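Local coordinates for protein ferric-chelate reductase (NAD(P)H) (Archaeoglobus fulgidus, PDB 1I0R) that catalyses the reduction of chelated ferric iron with NADH or NADPH as electron donor, working as an FMN-binding homodimer, at residues V112-V117 with E132-E137; C45-N50 with G124-F129; L67-P72 with E143-A148. One frame throughout, in Å; residues are numbered along the deposited sequence.

Interaction 1 of 3, residues V112-V117 with E132-E137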
ATOM      1  N   VAL B 112       1.506  10.102  13.233  1.00 19.65           N
ATOM      2  CA  VAL B 112       0.273  10.691  12.725  1.00 20.06           C
ATOM      3  C   VAL B 112       0.611  11.588  11.553  1.00 20.28           C
ATOM      4  O   VAL B 112       1.678  12.219  11.521  1.00 21.27           O
ATOM      5  CB  VAL B 112      -0.515  11.506  13.799  1.00 21.07           C
ATOM      6  CG1 VAL B 112      -1.114  10.551  14.816  1.00 22.54           C
ATOM      7  CG2 VAL B 112       0.390  12.534  14.483  1.00 21.47           C
ATOM      8  N   ILE B 113      -0.288  11.620  10.572  1.00 19.74           N
ATOM      9  CA  ILE B 113      -0.113  12.427   9.380  1.00 19.26           C
ATOM     10  C   ILE B 113      -1.404  13.174   9.136  1.00 19.31           C
ATOM     11  O   ILE B 113      -2.485  12.619   9.336  1.00 18.90           O
ATOM     12  CB  ILE B 113       0.173  11.503   8.159  1.00 19.35           C
ATOM     13  CG1 ILE B 113       1.443  10.696   8.430  1.00 19.31           C
ATOM     14  CG2 ILE B 113       0.240  12.305   6.879  1.00 19.29           C
ATOM     15  CD1 ILE B 113       1.646   9.545   7.436  1.00 20.29           C
ATOM     16  N   GLU B 114      -1.287  14.436   8.725  1.00 19.41           N
ATOM     17  CA  GLU B 114      -2.448  15.259   8.426  1.00 20.06           C
ATOM     18  C   GLU B 114      -2.338  15.625   6.950  1.00 19.81           C
ATOM     19  O   GLU B 114      -1.241  15.960   6.471  1.00 19.84           O
ATOM     20  CB  GLU B 114      -2.424  16.507   9.322  1.00 21.86           C
ATOM     21  CG  GLU B 114      -3.557  17.464   9.119  1.00 23.73           C
ATOM     22  CD  GLU B 114      -3.518  18.615  10.125  1.00 25.63           C
ATOM     23  OE1 GLU B 114      -2.433  18.889  10.689  1.00 26.70           O
ATOM     24  OE2 GLU B 114      -4.574  19.239  10.334  1.00 27.07           O
ATOM     25  N   ALA B 115      -3.453  15.551   6.217  1.00 19.59           N
ATOM     26  CA  ALA B 115      -3.424  15.857   4.779  1.00 19.69           C
ATOM     27  C   ALA B 115      -4.644  16.613   4.255  1.00 19.99           C
ATOM     28  O   ALA B 115      -5.738  16.479   4.802  1.00 19.72           O
ATOM     29  CB  ALA B 115      -3.254  14.524   3.971  1.00 19.11           C
ATOM     30  N   LYS B 116      -4.452  17.440   3.224  1.00 20.38           N
ATOM     31  CA  LYS B 116      -5.580  18.134   2.600  1.00 21.27           C
ATOM     32  C   LYS B 116      -5.791  17.431   1.247  1.00 20.85           C
ATOM     33  O   LYS B 116      -4.818  17.172   0.529  1.00 19.85           O
ATOM     34  CB  LYS B 116      -5.318  19.640   2.375  1.00 23.47           C
ATOM     35  CG  LYS B 116      -4.194  19.955   1.402  1.00 26.59           C
ATOM     36  CD  LYS B 116      -4.143  21.440   1.036  1.00 29.21           C
ATOM     37  CE  LYS B 116      -3.213  21.664  -0.180  1.00 30.54           C
ATOM     38  NZ  LYS B 116      -3.071  23.115  -0.563  1.00 32.32           N
ATOM     39  N   VAL B 117      -7.038  17.100   0.937  1.00 20.21           N
ATOM     40  CA  VAL B 117      -7.371  16.423  -0.321  1.00 20.55           C
ATOM     41  C   VAL B 117      -7.132  17.303  -1.533  1.00 21.93           C
ATOM     42  O   VAL B 117      -7.662  18.424  -1.622  1.00 22.99           O
ATOM     43  CB  VAL B 117      -8.853  15.947  -0.350  1.00 20.00           C
ATOM     44  CG1 VAL B 117      -9.175  15.302  -1.744  1.00 19.61           C
ATOM     45  CG2 VAL B 117      -9.104  14.955   0.791  1.00 20.08           C
ATOM     46  N   GLU B 132      -2.399  15.959   0.098  1.00 19.35           N
ATOM     47  CA  GLU B 132      -1.064  16.512   0.199  1.00 20.19           C
ATOM     48  C   GLU B 132      -0.789  16.594   1.703  1.00 20.16           C
ATOM     49  O   GLU B 132      -1.594  17.158   2.436  1.00 19.90           O
ATOM     50  CB  GLU B 132      -1.018  17.899  -0.441  1.00 22.45           C
ATOM     51  CG  GLU B 132       0.390  18.428  -0.558  1.00 26.00           C
ATOM     52  CD  GLU B 132       0.483  19.737  -1.343  1.00 28.20           C
ATOM     53  OE1 GLU B 132      -0.101  19.838  -2.455  1.00 29.37           O
ATOM     54  OE2 GLU B 132       1.159  20.661  -0.843  1.00 30.54           O
ATOM     55  N   ALA B 133       0.314  16.019   2.164  1.00 19.61           N
ATOM     56  CA  ALA B 133       0.643  16.039   3.594  1.00 20.49           C
ATOM     57  C   ALA B 133       0.955  17.461   4.055  1.00 21.60           C
ATOM     58  O   ALA B 133       1.757  18.161   3.435  1.00 22.04           O
ATOM     59  CB  ALA B 133       1.833  15.111   3.877  1.00 20.23           C
ATOM     60  N   VAL B 134       0.308  17.888   5.138  1.00 21.41           N
ATOM     61  CA  VAL B 134       0.561  19.239   5.663  1.00 22.58           C
ATOM     62  C   VAL B 134       1.268  19.216   7.020  1.00 22.94           C
ATOM     63  O   VAL B 134       1.792  20.239   7.457  1.00 23.40           O
ATOM     64  CB  VAL B 134      -0.733  20.071   5.731  1.00 22.47           C
ATOM     65  CG1 VAL B 134      -1.220  20.353   4.308  1.00 24.02           C
ATOM     66  CG2 VAL B 134      -1.811  19.346   6.528  1.00 23.08           C
ATOM     67  N   ASP B 135       1.250  18.070   7.694  1.00 22.91           N
ATOM     68  CA  ASP B 135       1.988  17.878   8.947  1.00 23.52           C
ATOM     69  C   ASP B 135       2.164  16.388   9.147  1.00 23.71           C
ATOM     70  O   ASP B 135       1.417  15.581   8.573  1.00 22.45           O
ATOM     71  CB  ASP B 135       1.267  18.467  10.171  1.00 25.12           C
ATOM     72  CG  ASP B 135       2.216  18.667  11.366  1.00 26.22           C
ATOM     73  OD1 ASP B 135       1.719  18.945  12.487  1.00 28.61           O
ATOM     74  OD2 ASP B 135       3.460  18.554  11.196  1.00 26.62           O
ATOM     75  N   ALA B 136       3.157  16.012   9.940  1.00 23.60           N
ATOM     76  CA  ALA B 136       3.406  14.617  10.213  1.00 24.26           C
ATOM     77  C   ALA B 136       4.398  14.560  11.353  1.00 25.07           C
ATOM     78  O   ALA B 136       5.328  15.377  11.415  1.00 25.45           O
ATOM     79  CB  ALA B 136       3.982  13.933   8.971  1.00 23.58           C
ATOM     80  N   GLU B 137       4.202  13.613  12.260  1.00 25.91           N
ATOM     81  CA  GLU B 137       5.108  13.467  13.385  1.00 27.57           C
ATOM     82  C   GLU B 137       5.232  12.034  13.878  1.00 27.65           C
ATOM     83  O   GLU B 137       4.278  11.244  13.797  1.00 26.45           O
ATOM     84  CB  GLU B 137       4.658  14.379  14.530  1.00 29.65           C
ATOM     85  CG  GLU B 137       3.276  14.085  15.095  1.00 32.27           C
ATOM     86  CD  GLU B 137       2.824  15.166  16.078  1.00 34.03           C
ATOM     87  OE1 GLU B 137       1.965  16.006  15.710  1.00 35.05           O
ATOM     88  OE2 GLU B 137       3.355  15.181  17.210  1.00 35.32           O
TER
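E114 O takes the amide of V134 at 2.8 Å (N to O) and, weakly, that of D135: one carbonyl facing two residues, which makes V134 and D135 a classic beta bulge. E114 N in turn donates to D135 O at 2.9 Å, almost straight at the hydrogen (175°) but from above the carbonyl plane. The antiparallel hydrogen-bonded pairs V112 with E137 and K116 with E132 continue the pattern on both sides, the shortest bond being E132 N to K116 O, 2.7 Å. V134 CG2 lies 3.6 Å from E114 CG, the two side chains crossing obliquely. E114 OE2 is bound by T100, while E137 OE1 forms a salt bridge with K96 and E137 CG rests 3.3 Å from V112 CG2. The other face holds I113, A115, A133 and A136; I113 CG1 meets A136 CB at 4.1 Å, and the small alanines suit a surface where F6 of the second subunit packs. This hairpin of the flavin reductase barrel thus has a largely charged face, with V112 among its residues, and an apolar one; the carboxylates E114 and D135, OE1 to OD1 4.5 Å apart, would probably repel each other, the T100 bond steadying the former.

Interaction 2 of 3, residues C45-N50 with G124-F129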
ATOM      1  N   CYS B  45      -7.909   4.784   0.591  1.00 16.87           N
ATOM      2  CA  CYS B  45      -9.031   4.283  -0.200  1.00 17.15           C
ATOM      3  C   CYS B  45     -10.132   3.878   0.780  1.00 17.81           C
ATOM      4  O   CYS B  45      -9.942   2.973   1.580  1.00 18.45           O
ATOM      5  CB  CYS B  45      -8.566   3.088  -1.044  1.00 17.71           C
ATOM      6  SG  CYS B  45      -9.747   2.592  -2.305  1.00 20.24           S
ATOM      7  N   LEU B  46     -11.266   4.582   0.701  1.00 17.77           N
ATOM      8  CA  LEU B  46     -12.403   4.369   1.606  1.00 19.48           C
ATOM      9  C   LEU B  46     -13.665   3.930   0.881  1.00 19.48           C
ATOM     10  O   LEU B  46     -13.967   4.423  -0.198  1.00 19.38           O
ATOM     11  CB  LEU B  46     -12.714   5.678   2.338  1.00 19.55           C
ATOM     12  CG  LEU B  46     -11.487   6.316   2.996  1.00 20.07           C
ATOM     13  CD1 LEU B  46     -11.823   7.728   3.550  1.00 21.58           C
ATOM     14  CD2 LEU B  46     -11.028   5.396   4.125  1.00 21.28           C
ATOM     15  N   ASN B  47     -14.403   3.017   1.513  1.00 21.29           N
ATOM     16  CA  ASN B  47     -15.654   2.506   0.956  1.00 22.74           C
ATOM     17  C   ASN B  47     -16.738   3.590   1.007  1.00 24.26           C
ATOM     18  O   ASN B  47     -16.910   4.262   2.035  1.00 23.53           O
ATOM     19  CB  ASN B  47     -16.093   1.281   1.745  1.00 24.09           C
ATOM     20  CG  ASN B  47     -17.311   0.616   1.138  1.00 25.18           C
ATOM     21  OD1 ASN B  47     -18.375   1.236   1.010  1.00 27.22           O
ATOM     22  ND2 ASN B  47     -17.161  -0.639   0.743  1.00 27.25           N
ATOM     23  N   LYS B  48     -17.460   3.751  -0.100  1.00 25.02           N
ATOM     24  CA  LYS B  48     -18.491   4.786  -0.216  1.00 27.27           C
ATOM     25  C   LYS B  48     -19.615   4.713   0.795  1.00 28.63           C
ATOM     26  O   LYS B  48     -20.302   5.712   1.032  1.00 29.59           O
ATOM     27  CB  LYS B  48     -19.085   4.781  -1.622  1.00 26.72           C
ATOM     28  CG  LYS B  48     -18.149   5.367  -2.667  1.00 26.94           C
ATOM     29  CD  LYS B  48     -18.769   5.303  -4.049  1.00 26.05           C
ATOM     30  CE  LYS B  48     -17.829   5.918  -5.067  1.00 26.08           C
ATOM     31  NZ  LYS B  48     -18.396   5.931  -6.444  1.00 26.38           N
ATOM     32  N   GLU B  49     -19.787   3.551   1.405  1.00 30.17           N
ATOM     33  CA  GLU B  49     -20.855   3.376   2.390  1.00 31.68           C
ATOM     34  C   GLU B  49     -20.485   3.836   3.802  1.00 31.69           C
ATOM     35  O   GLU B  49     -21.354   3.931   4.674  1.00 31.61           O
ATOM     36  CB  GLU B  49     -21.282   1.906   2.425  1.00 33.60           C
ATOM     37  CG  GLU B  49     -21.770   1.393   1.080  1.00 36.40           C
ATOM     38  CD  GLU B  49     -22.202  -0.061   1.114  1.00 38.50           C
ATOM     39  OE1 GLU B  49     -21.378  -0.928   1.502  1.00 39.90           O
ATOM     40  OE2 GLU B  49     -23.369  -0.343   0.743  1.00 39.87           O
ATOM     41  N   ASN B  50     -19.211   4.140   4.026  1.00 31.21           N
ATOM     42  CA  ASN B  50     -18.733   4.560   5.349  1.00 30.92           C
ATOM     43  C   ASN B  50     -18.899   6.045   5.669  1.00 29.92           C
ATOM     44  O   ASN B  50     -18.773   6.898   4.799  1.00 29.25           O
ATOM     45  CB  ASN B  50     -17.246   4.210   5.525  1.00 32.38           C
ATOM     46  CG  ASN B  50     -16.941   2.762   5.204  1.00 34.03           C
ATOM     47  OD1 ASN B  50     -17.840   1.920   5.122  1.00 35.34           O
ATOM     48  ND2 ASN B  50     -15.661   2.461   5.032  1.00 34.54           N
ATOM     49  N   GLY B 124     -15.377   3.123  -8.242  1.00 20.13           N
ATOM     50  CA  GLY B 124     -16.586   2.319  -8.151  1.00 20.73           C
ATOM     51  C   GLY B 124     -17.193   2.246  -6.764  1.00 20.76           C
ATOM     52  O   GLY B 124     -17.922   3.152  -6.318  1.00 21.58           O
ATOM     53  N   THR B 125     -16.893   1.165  -6.068  1.00 20.15           N
ATOM     54  CA  THR B 125     -17.399   0.962  -4.719  1.00 19.98           C
ATOM     55  C   THR B 125     -16.679   1.797  -3.675  1.00 20.14           C
ATOM     56  O   THR B 125     -17.157   1.939  -2.549  1.00 20.96           O
ATOM     57  CB  THR B 125     -17.267  -0.501  -4.319  1.00 20.58           C
ATOM     58  OG1 THR B 125     -15.907  -0.916  -4.506  1.00 19.79           O
ATOM     59  CG2 THR B 125     -18.125  -1.368  -5.217  1.00 21.02           C
ATOM     60  N   HIS B 126     -15.526   2.333  -4.055  1.00 19.20           N
ATOM     61  CA  HIS B 126     -14.681   3.124  -3.151  1.00 18.81           C
ATOM     62  C   HIS B 126     -14.187   4.375  -3.848  1.00 18.51           C
ATOM     63  O   HIS B 126     -14.271   4.507  -5.072  1.00 18.81           O
ATOM     64  CB  HIS B 126     -13.408   2.338  -2.779  1.00 18.53           C
ATOM     65  CG  HIS B 126     -13.653   1.080  -2.021  1.00 18.56           C
ATOM     66  ND1 HIS B 126     -13.061   0.823  -0.802  1.00 19.94           N
ATOM     67  CD2 HIS B 126     -14.376  -0.022  -2.331  1.00 18.84           C
ATOM     68  CE1 HIS B 126     -13.410  -0.387  -0.394  1.00 18.81           C
ATOM     69  NE2 HIS B 126     -14.205  -0.919  -1.304  1.00 20.74           N
ATOM     70  N   THR B 127     -13.638   5.290  -3.055  1.00 18.35           N
ATOM     71  CA  THR B 127     -13.013   6.493  -3.586  1.00 18.16           C
ATOM     72  C   THR B 127     -11.578   6.493  -3.052  1.00 17.99           C
ATOM     73  O   THR B 127     -11.356   6.224  -1.860  1.00 17.49           O
ATOM     74  CB  THR B 127     -13.679   7.812  -3.102  1.00 18.40           C
ATOM     75  OG1 THR B 127     -15.041   7.839  -3.538  1.00 20.17           O
ATOM     76  CG2 THR B 127     -12.958   9.017  -3.691  1.00 18.98           C
ATOM     77  N   LEU B 128     -10.608   6.736  -3.932  1.00 17.29           N
ATOM     78  CA  LEU B 128      -9.232   6.851  -3.483  1.00 17.67           C
ATOM     79  C   LEU B 128      -8.989   8.364  -3.341  1.00 17.38           C
ATOM     80  O   LEU B 128      -9.064   9.119  -4.318  1.00 17.36           O
ATOM     81  CB  LEU B 128      -8.264   6.249  -4.516  1.00 19.78           C
ATOM     82  CG  LEU B 128      -6.799   6.174  -4.066  1.00 20.97           C
ATOM     83  CD1 LEU B 128      -6.606   5.128  -3.027  1.00 22.77           C
ATOM     84  CD2 LEU B 128      -5.922   5.846  -5.236  1.00 23.90           C
ATOM     85  N   PHE B 129      -8.738   8.821  -2.112  1.00 16.50           N
ATOM     86  CA  PHE B 129      -8.503  10.240  -1.881  1.00 17.11           C
ATOM     87  C   PHE B 129      -7.014  10.492  -1.892  1.00 17.24           C
ATOM     88  O   PHE B 129      -6.281   9.773  -1.230  1.00 18.56           O
ATOM     89  CB  PHE B 129      -9.065  10.678  -0.507  1.00 17.77           C
ATOM     90  CG  PHE B 129     -10.560  10.580  -0.406  1.00 18.55           C
ATOM     91  CD1 PHE B 129     -11.164   9.447   0.138  1.00 19.23           C
ATOM     92  CD2 PHE B 129     -11.358  11.619  -0.878  1.00 19.35           C
ATOM     93  CE1 PHE B 129     -12.572   9.342   0.217  1.00 19.83           C
ATOM     94  CE2 PHE B 129     -12.759  11.532  -0.811  1.00 19.39           C
ATOM     95  CZ  PHE B 129     -13.363  10.399  -0.265  1.00 19.66           C
TER
HETATM   96  O   HOH W   1     -19.609   0.902  -1.606  1.00 35.14           O
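N47 CA lies over one face of the H126 ring, 3.9 Å from its centroid and displaced toward the rim, a CH-pi contact; T125 OG1 sits in plane at the ring's edge. The N47 amide is turned 58° from the imidazole. The F129 ring carries T127 CG2 over one face, and L46 CD1 approaches F129 CE1 obliquely at 3.8 Å. L46 and T127 form an antiparallel hydrogen-bonded pair joining two barrel strands, while C45 CB presses against L128 CD1 at 3.5 Å, a tight contact beside the second subunit. At the strand's end, N47 OD1 accepts E49 N at 2.7 Å in its carbonyl plane, an Asx turn that suits asparagine, and a water links N47 OD1 to T125 O. K48 N donates to T125 O, and the extended K48 chain carries NZ to G124 O at 2.8 Å, with D122 as its salt-bridge partner. An alanine at K48 would probably leave the D122 carboxylate without its charge mate and G124 O without this donor. Residues 45-50 bind FMN and H126 binds NADP(+), so these backbone bonds and the lysine's double grip join the FMN-binding strand end and turn to the strand start that carries H126.

Interaction 3 of 3, residues L67-P72 with E143-A148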
ATOM      1  N   LEU B  67      -1.005   2.584  13.529  1.00 19.33           N
ATOM      2  CA  LEU B  67      -1.102   1.811  14.769  1.00 20.64           C
ATOM      3  C   LEU B  67       0.119   1.004  15.167  1.00 21.96           C
ATOM      4  O   LEU B  67       0.806   0.440  14.324  1.00 21.22           O
ATOM      5  CB  LEU B  67      -2.320   0.885  14.714  1.00 20.19           C
ATOM      6  CG  LEU B  67      -3.655   1.609  14.526  1.00 20.59           C
ATOM      7  CD1 LEU B  67      -4.781   0.611  14.209  1.00 20.27           C
ATOM      8  CD2 LEU B  67      -3.949   2.415  15.794  1.00 20.90           C
ATOM      9  N   GLU B  68       0.397   0.975  16.473  1.00 23.27           N
ATOM     10  CA  GLU B  68       1.537   0.224  16.986  1.00 24.72           C
ATOM     11  C   GLU B  68       1.202  -1.265  17.085  1.00 25.65           C
ATOM     12  O   GLU B  68       0.031  -1.659  17.185  1.00 24.70           O
ATOM     13  CB  GLU B  68       1.973   0.765  18.360  1.00 25.52           C
ATOM     14  CG  GLU B  68       0.970   0.501  19.488  1.00 26.62           C
ATOM     15  CD  GLU B  68       1.461   1.016  20.843  1.00 28.18           C
ATOM     16  OE1 GLU B  68       2.662   0.864  21.138  1.00 29.02           O
ATOM     17  OE2 GLU B  68       0.650   1.563  21.625  1.00 28.98           O
ATOM     18  N   LEU B  69       2.247  -2.087  17.036  1.00 27.36           N
ATOM     19  CA  LEU B  69       2.107  -3.539  17.090  1.00 29.45           C
ATOM     20  C   LEU B  69       1.246  -4.054  18.240  1.00 30.67           C
ATOM     21  O   LEU B  69       0.472  -4.997  18.077  1.00 30.92           O
ATOM     22  CB  LEU B  69       3.504  -4.168  17.179  1.00 30.40           C
ATOM     23  CG  LEU B  69       3.587  -5.656  17.524  1.00 31.72           C
ATOM     24  CD1 LEU B  69       2.970  -6.485  16.400  1.00 32.24           C
ATOM     25  CD2 LEU B  69       5.049  -6.039  17.749  1.00 32.40           C
ATOM     26  N   GLU B  70       1.376  -3.425  19.399  1.00 32.12           N
ATOM     27  CA  GLU B  70       0.626  -3.861  20.569  1.00 33.69           C
ATOM     28  C   GLU B  70      -0.727  -3.196  20.803  1.00 33.19           C
ATOM     29  O   GLU B  70      -1.241  -3.212  21.922  1.00 33.66           O
ATOM     30  CB  GLU B  70       1.497  -3.711  21.815  1.00 35.75           C
ATOM     31  CG  GLU B  70       2.572  -4.774  21.928  1.00 39.20           C
ATOM     32  CD  GLU B  70       3.381  -4.640  23.200  1.00 41.16           C
ATOM     33  OE1 GLU B  70       4.167  -3.673  23.303  1.00 42.69           O
ATOM     34  OE2 GLU B  70       3.219  -5.495  24.103  1.00 42.72           O
ATOM     35  N   THR B  71      -1.310  -2.625  19.755  1.00 32.28           N
ATOM     36  CA  THR B  71      -2.612  -1.978  19.877  1.00 31.20           C
ATOM     37  C   THR B  71      -3.661  -2.999  20.321  1.00 31.59           C
ATOM     38  O   THR B  71      -3.805  -4.053  19.714  1.00 30.86           O
ATOM     39  CB  THR B  71      -3.062  -1.361  18.530  1.00 30.55           C
ATOM     40  OG1 THR B  71      -2.123  -0.354  18.123  1.00 28.52           O
ATOM     41  CG2 THR B  71      -4.432  -0.715  18.676  1.00 29.32           C
ATOM     42  N   PRO B  72      -4.410  -2.700  21.396  1.00 32.04           N
ATOM     43  CA  PRO B  72      -5.436  -3.644  21.868  1.00 32.43           C
ATOM     44  C   PRO B  72      -6.541  -3.918  20.843  1.00 33.14           C
ATOM     45  O   PRO B  72      -7.016  -3.003  20.171  1.00 32.56           O
ATOM     46  CB  PRO B  72      -5.982  -2.961  23.124  1.00 32.40           C
ATOM     47  CG  PRO B  72      -4.802  -2.176  23.621  1.00 32.53           C
ATOM     48  CD  PRO B  72      -4.240  -1.586  22.347  1.00 32.25           C
ATOM     49  N   GLU B 143       7.108  -0.597  17.327  1.00 34.49           N
ATOM     50  CA  GLU B 143       7.013  -1.287  16.046  1.00 33.34           C
ATOM     51  C   GLU B 143       5.585  -1.103  15.549  1.00 31.73           C
ATOM     52  O   GLU B 143       4.659  -0.949  16.349  1.00 31.14           O
ATOM     53  CB  GLU B 143       7.317  -2.786  16.202  1.00 34.65           C
ATOM     54  CG  GLU B 143       8.758  -3.110  16.619  1.00 36.85           C
ATOM     55  CD  GLU B 143       9.804  -2.409  15.752  1.00 38.08           C
ATOM     56  OE1 GLU B 143       9.761  -2.564  14.510  1.00 39.15           O
ATOM     57  OE2 GLU B 143      10.678  -1.704  16.313  1.00 39.10           O
ATOM     58  N   VAL B 144       5.399  -1.106  14.231  1.00 29.49           N
ATOM     59  CA  VAL B 144       4.066  -0.924  13.677  1.00 27.68           C
ATOM     60  C   VAL B 144       3.321  -2.237  13.519  1.00 26.51           C
ATOM     61  O   VAL B 144       3.919  -3.313  13.453  1.00 26.77           O
ATOM     62  CB  VAL B 144       4.091  -0.222  12.282  1.00 27.45           C
ATOM     63  CG1 VAL B 144       4.824   1.096  12.373  1.00 27.29           C
ATOM     64  CG2 VAL B 144       4.706  -1.141  11.233  1.00 27.46           C
ATOM     65  N   LEU B 145       2.002  -2.134  13.470  1.00 25.09           N
ATOM     66  CA  LEU B 145       1.132  -3.286  13.286  1.00 24.05           C
ATOM     67  C   LEU B 145       0.829  -3.442  11.797  1.00 23.77           C
ATOM     68  O   LEU B 145       0.342  -2.514  11.162  1.00 23.43           O
ATOM     69  CB  LEU B 145      -0.186  -3.075  14.055  1.00 24.45           C
ATOM     70  CG  LEU B 145      -1.291  -4.139  13.911  1.00 24.37           C
ATOM     71  CD1 LEU B 145      -0.765  -5.476  14.435  1.00 25.29           C
ATOM     72  CD2 LEU B 145      -2.557  -3.717  14.679  1.00 25.56           C
ATOM     73  N   THR B 146       1.144  -4.597  11.224  1.00 22.88           N
ATOM     74  CA  THR B 146       0.842  -4.814   9.812  1.00 22.85           C
ATOM     75  C   THR B 146      -0.511  -5.503   9.735  1.00 22.67           C
ATOM     76  O   THR B 146      -0.995  -6.040  10.730  1.00 22.51           O
ATOM     77  CB  THR B 146       1.879  -5.712   9.120  1.00 22.40           C
ATOM     78  OG1 THR B 146       1.793  -7.036   9.652  1.00 23.55           O
ATOM     79  CG2 THR B 146       3.280  -5.174   9.343  1.00 22.50           C
ATOM     80  N   TYR B 147      -1.136  -5.464   8.566  1.00 23.00           N
ATOM     81  CA  TYR B 147      -2.434  -6.105   8.374  1.00 23.63           C
ATOM     82  C   TYR B 147      -2.331  -7.618   8.566  1.00 24.64           C
ATOM     83  O   TYR B 147      -3.216  -8.235   9.166  1.00 24.18           O
ATOM     84  CB  TYR B 147      -2.974  -5.776   6.974  1.00 23.99           C
ATOM     85  CG  TYR B 147      -4.295  -6.424   6.630  1.00 25.01           C
ATOM     86  CD1 TYR B 147      -5.464  -6.055   7.288  1.00 26.27           C
ATOM     87  CD2 TYR B 147      -4.383  -7.383   5.620  1.00 25.98           C
ATOM     88  CE1 TYR B 147      -6.698  -6.625   6.944  1.00 27.00           C
ATOM     89  CE2 TYR B 147      -5.611  -7.962   5.268  1.00 26.99           C
ATOM     90  CZ  TYR B 147      -6.760  -7.572   5.933  1.00 27.73           C
ATOM     91  OH  TYR B 147      -7.983  -8.104   5.562  1.00 29.68           O
ATOM     92  N   ALA B 148      -1.249  -8.213   8.067  1.00 25.22           N
ATOM     93  CA  ALA B 148      -1.061  -9.648   8.202  1.00 26.42           C
ATOM     94  C   ALA B 148      -0.920  -9.999   9.687  1.00 27.34           C
ATOM     95  O   ALA B 148      -1.437 -11.030  10.119  1.00 27.05           O
ATOM     96  CB  ALA B 148       0.169 -10.089   7.420  1.00 25.63           C
TER
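L145 meets residues L67-L69, where the end of strand 61-67 in the flavin reductase barrel passes into a type I turn; the two segments are joined by a single bridge between the backbones of E68 and V144. Its CB lies 3.4 Å from E68 O and also near L67 O. From there CG stands anti to the backbone N (L145 chi1 176°), and the chain divides: CD1 approaches L69 O at 3.9 Å and L69 CD1 at 4.3 Å, while CD2 passes beside E68 O. Leucine suits the place because its two methyls touch L69 and the E68 carbonyl, and the side chain also packs on L13 and on I76 of helix 73-78.

The backbone aligns this side chain with two bonds: L145 N donates to L67 O, and L69 N gives its hydrogen to E143 O at 2.8 Å, the donor tilted 33° from that carbonyl plane. L69 CB rests 3.5 Å from the same E143 O and faces E143 CB, so the aliphatic base of an exposed glutamate borders the leucine. E68 turns its carboxylate elsewhere, OE2 being bound by H108.

L67 also packs on I28, a residue that binds FMN. The segment 143-148 leads into helix 147-155, which supplies residues of the NADP(+) site; T146, at its N-cap, closes the first turn through OG1 to the amide of D149. V144 and T146 pack on S10 of the second subunit. The contact therefore ties the loop after a barrel strand to the lead-in of a nucleotide-binding helix.

The turn itself, type I from E68 to T71, is fastened twice at one oxygen. A threonine suits its last position, since it offers a hydroxyl as well as an amide: E68 O accepts T71 N at 3.1 Å and T71 OG1 at 2.7 Å.

From the N terminus, residues 45-50 at the end of strand 40-47 come first and pair with 124-129, closing the longest loop in interaction 2. Residues 67-72 follow strand 61-67 and meet 143-148, which lies beyond the hairpin in sequence, so interaction 3 crosses interaction 2. Interaction 1, the hairpin of strands 109-122 and 126-138, has both segments between those of interaction 3 and is enclosed by it, while it crosses interaction 2. Strand 126-138 serves interactions 1 and 2, bonding to a different neighbour in the barrel each time. Interaction 3, on the opposite side of the chain's centre from interaction 2, fastens the lead-in of helix 147-155. All three touch the second subunit.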